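Local coordinates for acetoin utilization protein (Exiguobacterium sibiricum, PDB 2Q04) that probably transfers an acyl group from acyl-coenzyme A, as a GNAT-family acetyltransferase, and may take part in the use of acetoin, at residues W87-I101 / M126-W138. Numbering follows the deposited sequence.
Sequences WSEGNNPYILELGAI and MEHYLILTTEYYW. With CA (calcium ion), chain H; CA (calcium ion), chain G; EDO (1,2-ethanediol), chain J.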
loop_
_atom_site.group_PDB
_atom_site.type_symbol
_atom_site.label_atom_id
_atom_site.label_comp_id
_atom_site.label_asym_id
_atom_site.label_seq_id
_atom_site.Cartn_x
_atom_site.Cartn_y
_atom_site.Cartn_z
ATOM N N TRP A 87 6.846 10.059 -8.585
ATOM C CA TRP A 87 6.278 10.393 -7.276
ATOM C C TRP A 87 7.342 10.790 -6.212
ATOM O O TRP A 87 6.992 11.299 -5.156
ATOM C CB TRP A 87 5.413 9.224 -6.774
ATOM C CG TRP A 87 4.532 8.708 -7.833
ATOM C CD1 TRP A 87 4.679 7.537 -8.522
ATOM C CD2 TRP A 87 3.472 9.416 -8.474
ATOM N NE1 TRP A 87 3.734 7.447 -9.509
ATOM C CE2 TRP A 87 2.981 8.591 -9.507
ATOM C CE3 TRP A 87 2.873 10.661 -8.263
ATOM C CZ2 TRP A 87 1.918 8.974 -10.331
ATOM C CZ3 TRP A 87 1.815 11.036 -9.076
ATOM C CH2 TRP A 87 1.353 10.195 -10.101
ATOM N N SER A 88 8.631 10.627 -6.543
ATOM C CA SER A 88 9.706 10.927 -5.601
ATOM C C SER A 88 10.386 12.269 -5.885
ATOM O O SER A 88 11.303 12.654 -5.177
ATOM C CB SER A 88 10.758 9.811 -5.619
ATOM O OG SER A 88 11.403 9.730 -6.873
ATOM N N GLU A 89 9.933 12.975 -6.909
ATOM C CA GLU A 89 10.548 14.260 -7.276
ATOM C C GLU A 89 10.487 15.283 -6.132
ATOM O O GLU A 89 9.548 15.283 -5.331
ATOM C CB GLU A 89 9.868 14.849 -8.503
ATOM C CG GLU A 89 10.344 14.302 -9.797
ATOM C CD GLU A 89 9.954 15.171 -10.968
ATOM O OE1 GLU A 89 9.345 16.247 -10.747
ATOM O OE2 GLU A 89 10.279 14.797 -12.105
ATOM N N GLY A 90 11.484 16.161 -6.079
ATOM C CA GLY A 90 11.511 17.221 -5.085
ATOM C C GLY A 90 11.932 16.732 -3.717
ATOM O O GLY A 90 12.076 15.533 -3.490
ATOM N N ASN A 91 12.128 17.671 -2.802
ATOM C CA ASN A 91 12.552 17.351 -1.455
ATOM C C ASN A 91 11.391 17.455 -0.490
ATOM O O ASN A 91 11.318 18.390 0.308
ATOM C CB ASN A 91 13.669 18.296 -1.024
ATOM C CG ASN A 91 14.173 18.003 0.349
ATOM O OD1 ASN A 91 13.794 17.007 0.964
ATOM N ND2 ASN A 91 15.033 18.869 0.855
ATOM N N ASN A 92 10.488 16.485 -0.550
ATOM C CA ASN A 92 9.319 16.480 0.314
ATOM C C ASN A 92 9.222 15.176 1.126
ATOM O O ASN A 92 8.721 14.163 0.624
ATOM C CB ASN A 92 8.055 16.679 -0.515
ATOM C CG ASN A 92 6.857 17.034 0.331
ATOM O OD1 ASN A 92 6.768 16.649 1.491
ATOM N ND2 ASN A 92 5.922 17.758 -0.251
ATOM N N PRO A 93 9.669 15.215 2.407
ATOM C CA PRO A 93 9.644 14.042 3.283
ATOM C C PRO A 93 8.246 13.718 3.878
ATOM O O PRO A 93 8.115 12.758 4.655
ATOM C CB PRO A 93 10.622 14.422 4.394
ATOM C CG PRO A 93 10.564 15.904 4.460
ATOM C CD PRO A 93 10.247 16.397 3.080
ATOM N N TYR A 94 7.225 14.513 3.523
ATOM C CA TYR A 94 5.853 14.275 4.005
ATOM C C TYR A 94 5.044 13.447 3.009
ATOM O O TYR A 94 3.869 13.180 3.230
ATOM C CB TYR A 94 5.140 15.600 4.271
ATOM C CG TYR A 94 5.787 16.435 5.360
ATOM C CD1 TYR A 94 5.564 16.150 6.702
ATOM C CD2 TYR A 94 6.614 17.503 5.045
ATOM C CE1 TYR A 94 6.152 16.888 7.690
ATOM C CE2 TYR A 94 7.199 18.249 6.021
ATOM C CZ TYR A 94 6.968 17.940 7.354
ATOM O OH TYR A 94 7.556 18.691 8.348
ATOM N N ILE A 95 5.671 13.057 1.905
ATOM C CA ILE A 95 5.015 12.217 0.923
ATOM C C ILE A 95 5.503 10.769 1.054
ATOM O O ILE A 95 6.698 10.480 0.911
ATOM C CB ILE A 95 5.223 12.751 -0.515
ATOM C CG1 ILE A 95 4.446 14.062 -0.690
ATOM C CG2 ILE A 95 4.748 11.714 -1.552
ATOM C CD1 ILE A 95 4.570 14.682 -2.057
ATOM N N LEU A 96 4.566 9.876 1.374
ATOM C CA LEU A 96 4.859 8.478 1.613
ATOM C C LEU A 96 4.076 7.635 0.625
ATOM O O LEU A 96 2.980 8.003 0.234
ATOM C CB LEU A 96 4.444 8.113 3.042
ATOM C CG LEU A 96 4.954 6.795 3.614
ATOM C CD1 LEU A 96 6.463 6.828 3.794
ATOM C CD2 LEU A 96 4.276 6.515 4.936
ATOM N N GLU A 97 4.638 6.512 0.209
ATOM C CA GLU A 97 3.935 5.636 -0.715
ATOM C C GLU A 97 3.484 4.339 -0.051
ATOM O O GLU A 97 4.248 3.691 0.646
ATOM C CB GLU A 97 4.792 5.315 -1.951
ATOM C CG GLU A 97 4.009 4.523 -3.041
ATOM C CD GLU A 97 4.890 4.007 -4.161
ATOM O OE1 GLU A 97 6.104 4.266 -4.132
ATOM O OE2 GLU A 97 4.364 3.310 -5.056
ATOM N N LEU A 98 2.207 4.032 -0.209
ATOM C CA LEU A 98 1.701 2.729 0.079
ATOM C C LEU A 98 2.138 1.884 -1.088
ATOM O O LEU A 98 1.567 1.972 -2.174
ATOM C CB LEU A 98 0.161 2.769 0.186
ATOM C CG LEU A 98 -0.592 1.513 0.676
ATOM C CD1 LEU A 98 -2.069 1.839 0.851
ATOM C CD2 LEU A 98 -0.423 0.320 -0.280
ATOM N N GLY A 99 3.251 1.194 -0.919
ATOM C CA GLY A 99 3.868 0.461 -2.018
ATOM C C GLY A 99 2.933 -0.546 -2.621
ATOM O O GLY A 99 2.541 -0.424 -3.777
ATOM N N ALA A 100 2.531 -1.528 -1.815
ATOM C CA ALA A 100 1.660 -2.585 -2.282
ATOM C C ALA A 100 0.830 -3.183 -1.146
ATOM O O ALA A 100 1.073 -2.919 0.035
ATOM C CB ALA A 100 2.478 -3.670 -2.968
ATOM N N ILE A 101 -0.174 -3.960 -1.531
ATOM C CA ILE A 101 -1.040 -4.653 -0.599
ATOM C C ILE A 101 -1.494 -5.927 -1.268
ATOM O O ILE A 101 -2.076 -5.892 -2.336
ATOM C CB ILE A 101 -2.264 -3.791 -0.211
ATOM C CG1 ILE A 101 -3.112 -4.495 0.847
ATOM C CG2 ILE A 101 -3.106 -3.473 -1.419
ATOM C CD1 ILE A 101 -4.168 -3.608 1.452
HETATM N N MSE A 126 0.659 8.603 10.934
HETATM C CA MSE A 126 0.194 8.529 9.527
HETATM C C MSE A 126 -0.567 9.788 9.103
HETATM O O MSE A 126 -0.711 10.059 7.896
HETATM C CB MSE A 126 -0.697 7.292 9.319
HETATM C CG MSE A 126 -0.025 5.997 9.671
HETATM SE SE MSE A 126 1.578 5.741 8.669
HETATM C CE MSE A 126 0.942 4.541 7.317
ATOM N N GLU A 127 -1.052 10.559 10.089
ATOM C CA GLU A 127 -1.789 11.791 9.806
ATOM C C GLU A 127 -0.869 12.914 9.365
ATOM O O GLU A 127 -1.334 13.940 8.872
ATOM C CB GLU A 127 -2.593 12.230 11.033
ATOM C CG GLU A 127 -3.719 11.260 11.427
ATOM C CD GLU A 127 -4.863 11.185 10.375
ATOM O OE1 GLU A 127 -4.801 11.909 9.350
ATOM O OE2 GLU A 127 -5.821 10.410 10.596
ATOM N N HIS A 128 0.440 12.719 9.531
ATOM C CA HIS A 128 1.421 13.726 9.143
ATOM C C HIS A 128 1.916 13.526 7.707
ATOM O O HIS A 128 2.685 14.339 7.188
ATOM C CB HIS A 128 2.600 13.706 10.106
ATOM C CG HIS A 128 2.237 14.086 11.505
ATOM N ND1 HIS A 128 2.343 15.377 11.977
ATOM C CD2 HIS A 128 1.744 13.349 12.530
ATOM C CE1 HIS A 128 1.947 15.415 13.237
ATOM N NE2 HIS A 128 1.577 14.199 13.595
ATOM N N TYR A 129 1.456 12.454 7.063
ATOM C CA TYR A 129 1.888 12.136 5.703
ATOM C C TYR A 129 0.771 12.262 4.707
ATOM O O TYR A 129 -0.401 12.084 5.037
ATOM C CB TYR A 129 2.441 10.711 5.636
ATOM C CG TYR A 129 3.723 10.516 6.388
ATOM C CD1 TYR A 129 4.950 10.785 5.791
ATOM C CD2 TYR A 129 3.717 10.044 7.684
ATOM C CE1 TYR A 129 6.134 10.595 6.478
ATOM C CE2 TYR A 129 4.890 9.856 8.385
ATOM C CZ TYR A 129 6.097 10.134 7.784
ATOM O OH TYR A 129 7.273 9.946 8.491
ATOM N N LEU A 130 1.138 12.640 3.490
ATOM C CA LEU A 130 0.287 12.475 2.349
ATOM C C LEU A 130 0.670 11.110 1.737
ATOM O O LEU A 130 1.796 10.934 1.228
ATOM C CB LEU A 130 0.503 13.625 1.334
ATOM C CG LEU A 130 -0.481 13.687 0.149
ATOM C CD1 LEU A 130 -0.498 15.091 -0.502
ATOM C CD2 LEU A 130 -0.158 12.611 -0.886
ATOM N N ILE A 131 -0.219 10.127 1.884
ATOM C CA ILE A 131 0.073 8.759 1.453
ATOM C C ILE A 131 -0.564 8.472 0.093
ATOM O O ILE A 131 -1.780 8.353 -0.019
ATOM C CB ILE A 131 -0.433 7.713 2.507
ATOM C CG1 ILE A 131 0.122 8.050 3.895
ATOM C CG2 ILE A 131 -0.023 6.272 2.096
ATOM C CD1 ILE A 131 -0.554 7.291 5.032
ATOM N N LEU A 132 0.260 8.385 -0.933
ATOM C CA LEU A 132 -0.222 8.103 -2.259
ATOM C C LEU A 132 0.036 6.655 -2.601
ATOM O O LEU A 132 0.830 5.995 -1.952
ATOM C CB LEU A 132 0.440 9.049 -3.297
ATOM C CG LEU A 132 1.988 9.019 -3.491
ATOM C CD1 LEU A 132 2.447 7.798 -4.296
ATOM C CD2 LEU A 132 2.442 10.291 -4.187
ATOM N N THR A 133 -0.659 6.157 -3.610
ATOM C CA THR A 133 -0.472 4.781 -4.063
ATOM C C THR A 133 -0.840 4.667 -5.540
ATOM O O THR A 133 -1.671 5.424 -6.041
ATOM C CB THR A 133 -1.352 3.748 -3.201
ATOM O OG1 THR A 133 -0.729 2.465 -3.199
ATOM C CG2 THR A 133 -2.741 3.620 -3.747
ATOM N N THR A 134 -0.196 3.739 -6.229
ATOM C CA THR A 134 -0.459 3.497 -7.635
ATOM C C THR A 134 -0.866 2.061 -7.834
ATOM O O THR A 134 -0.273 1.160 -7.245
ATOM C CB THR A 134 0.777 3.748 -8.468
ATOM O OG1 THR A 134 1.873 2.992 -7.930
ATOM C CG2 THR A 134 1.132 5.221 -8.467
ATOM N N GLU A 135 -1.883 1.842 -8.670
ATOM C CA GLU A 135 -2.381 0.483 -8.967
ATOM C C GLU A 135 -2.496 0.298 -10.479
ATOM O O GLU A 135 -3.121 1.099 -11.153
ATOM C CB GLU A 135 -3.747 0.256 -8.297
ATOM C CG GLU A 135 -3.676 0.061 -6.757
ATOM C CD GLU A 135 -3.097 -1.305 -6.351
ATOM O OE1 GLU A 135 -3.182 -2.245 -7.161
ATOM O OE2 GLU A 135 -2.559 -1.431 -5.215
ATOM N N TYR A 136 -1.864 -0.758 -10.998
ATOM C CA TYR A 136 -1.850 -1.039 -12.420
ATOM C C TYR A 136 -2.472 -2.405 -12.700
ATOM O O TYR A 136 -2.149 -3.387 -12.031
ATOM C CB TYR A 136 -0.424 -1.035 -12.934
ATOM C CG TYR A 136 0.356 0.203 -12.583
ATOM C CD1 TYR A 136 0.498 1.243 -13.500
ATOM C CD2 TYR A 136 0.978 0.327 -11.352
ATOM C CE1 TYR A 136 1.241 2.384 -13.190
ATOM C CE2 TYR A 136 1.716 1.470 -11.026
ATOM C CZ TYR A 136 1.845 2.487 -11.953
ATOM O OH TYR A 136 2.583 3.597 -11.650
ATOM N N TYR A 137 -3.276 -2.486 -13.765
ATOM C CA TYR A 137 -4.019 -3.724 -14.089
ATOM C C TYR A 137 -3.087 -4.954 -14.205
ATOM O O TYR A 137 -3.511 -6.092 -13.949
ATOM C CB TYR A 137 -4.809 -3.557 -15.409
ATOM C CG TYR A 137 -4.008 -3.950 -16.642
ATOM C CD1 TYR A 137 -3.831 -5.297 -16.983
ATOM C CD2 TYR A 137 -3.392 -2.989 -17.437
ATOM C CE1 TYR A 137 -3.073 -5.668 -18.077
ATOM C CE2 TYR A 137 -2.642 -3.355 -18.558
ATOM C CZ TYR A 137 -2.470 -4.697 -18.858
ATOM O OH TYR A 137 -1.711 -5.076 -19.950
ATOM N N TRP A 138 -1.833 -4.722 -14.613
ATOM C CA TRP A 138 -0.894 -5.832 -14.917
ATOM C C TRP A 138 -0.274 -6.540 -13.667
ATOM O O TRP A 138 0.571 -7.429 -13.812
ATOM C CB TRP A 138 0.219 -5.367 -15.895
ATOM C CG TRP A 138 0.951 -4.097 -15.478
ATOM C CD1 TRP A 138 1.877 -3.977 -14.490
ATOM C CD2 TRP A 138 0.854 -2.801 -16.095
ATOM N NE1 TRP A 138 2.334 -2.681 -14.421
ATOM C CE2 TRP A 138 1.731 -1.945 -15.409
ATOM C CE3 TRP A 138 0.091 -2.282 -17.140
ATOM C CZ2 TRP A 138 1.870 -0.589 -15.740
ATOM C CZ3 TRP A 138 0.231 -0.925 -17.472
ATOM C CH2 TRP A 138 1.109 -0.106 -16.778
HETATM CA CA CA H . 11.418 13.316 -2.730
HETATM CA CA CA G . 1.474 0.054 -5.939
HETATM C C1 EDO J . -3.556 -6.312 -6.189
HETATM O O1 EDO J . -4.276 -5.065 -6.059
HETATM C C2 EDO J . -2.093 -6.115 -5.847
HETATM O O2 EDO J . -1.323 -7.180 -6.401
HETATM O O HOH W 1 1.939 2.452 -4.913
HETATM O O HOH W 2 -0.669 -3.846 -4.515
HETATM O O HOH W 3 -0.497 0.167 -4.514
HETATM O O HOH W 4 3.520 -0.438 -7.668
#
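Four backbone hydrogen bonds pair I95-E97 with L130-L132 in parallel, beginning with L130 N to Y94 O (2.8 Å) and ending with L98 N to L132 O (3.0 Å). I95, E97, L130 and L132 point to one face of the sheet, L96 and I131 to the other. On the first, L132 holds CG between its backbone N and carbonyl carbon (chi1 61°), bringing CD2 to 3.8 Å from I95 CG2 and CD1 against E97 CG, with W87 CB beside both methyls. On the second, L96 CD2 lies over one face of the Y129 ring, whose edge meets P93 O and whose OH is hydrogen-bonded to G1 N, outside both segments. Cutting Y129 back to an alanine is likely to uncover L96 and leave G1 N without its mate. Strands 95-103 and 130-135 are linked through helix 112-121 as a beta-alpha-beta crossover. Their directions differ by 36°, and beyond L98 they diverge, consistent with the parting of the central parallel strands where GNAT enzymes bind acetyl-CoA. Where this begins, T133 OG1 donates to L98 O at 2.6 Å and accepts from water 3. A calcium ion bridges the gap, bound by G99 O, T134 O (2.5 Å) and three waters; water 1 also donates to E97 OE2 and L98 O.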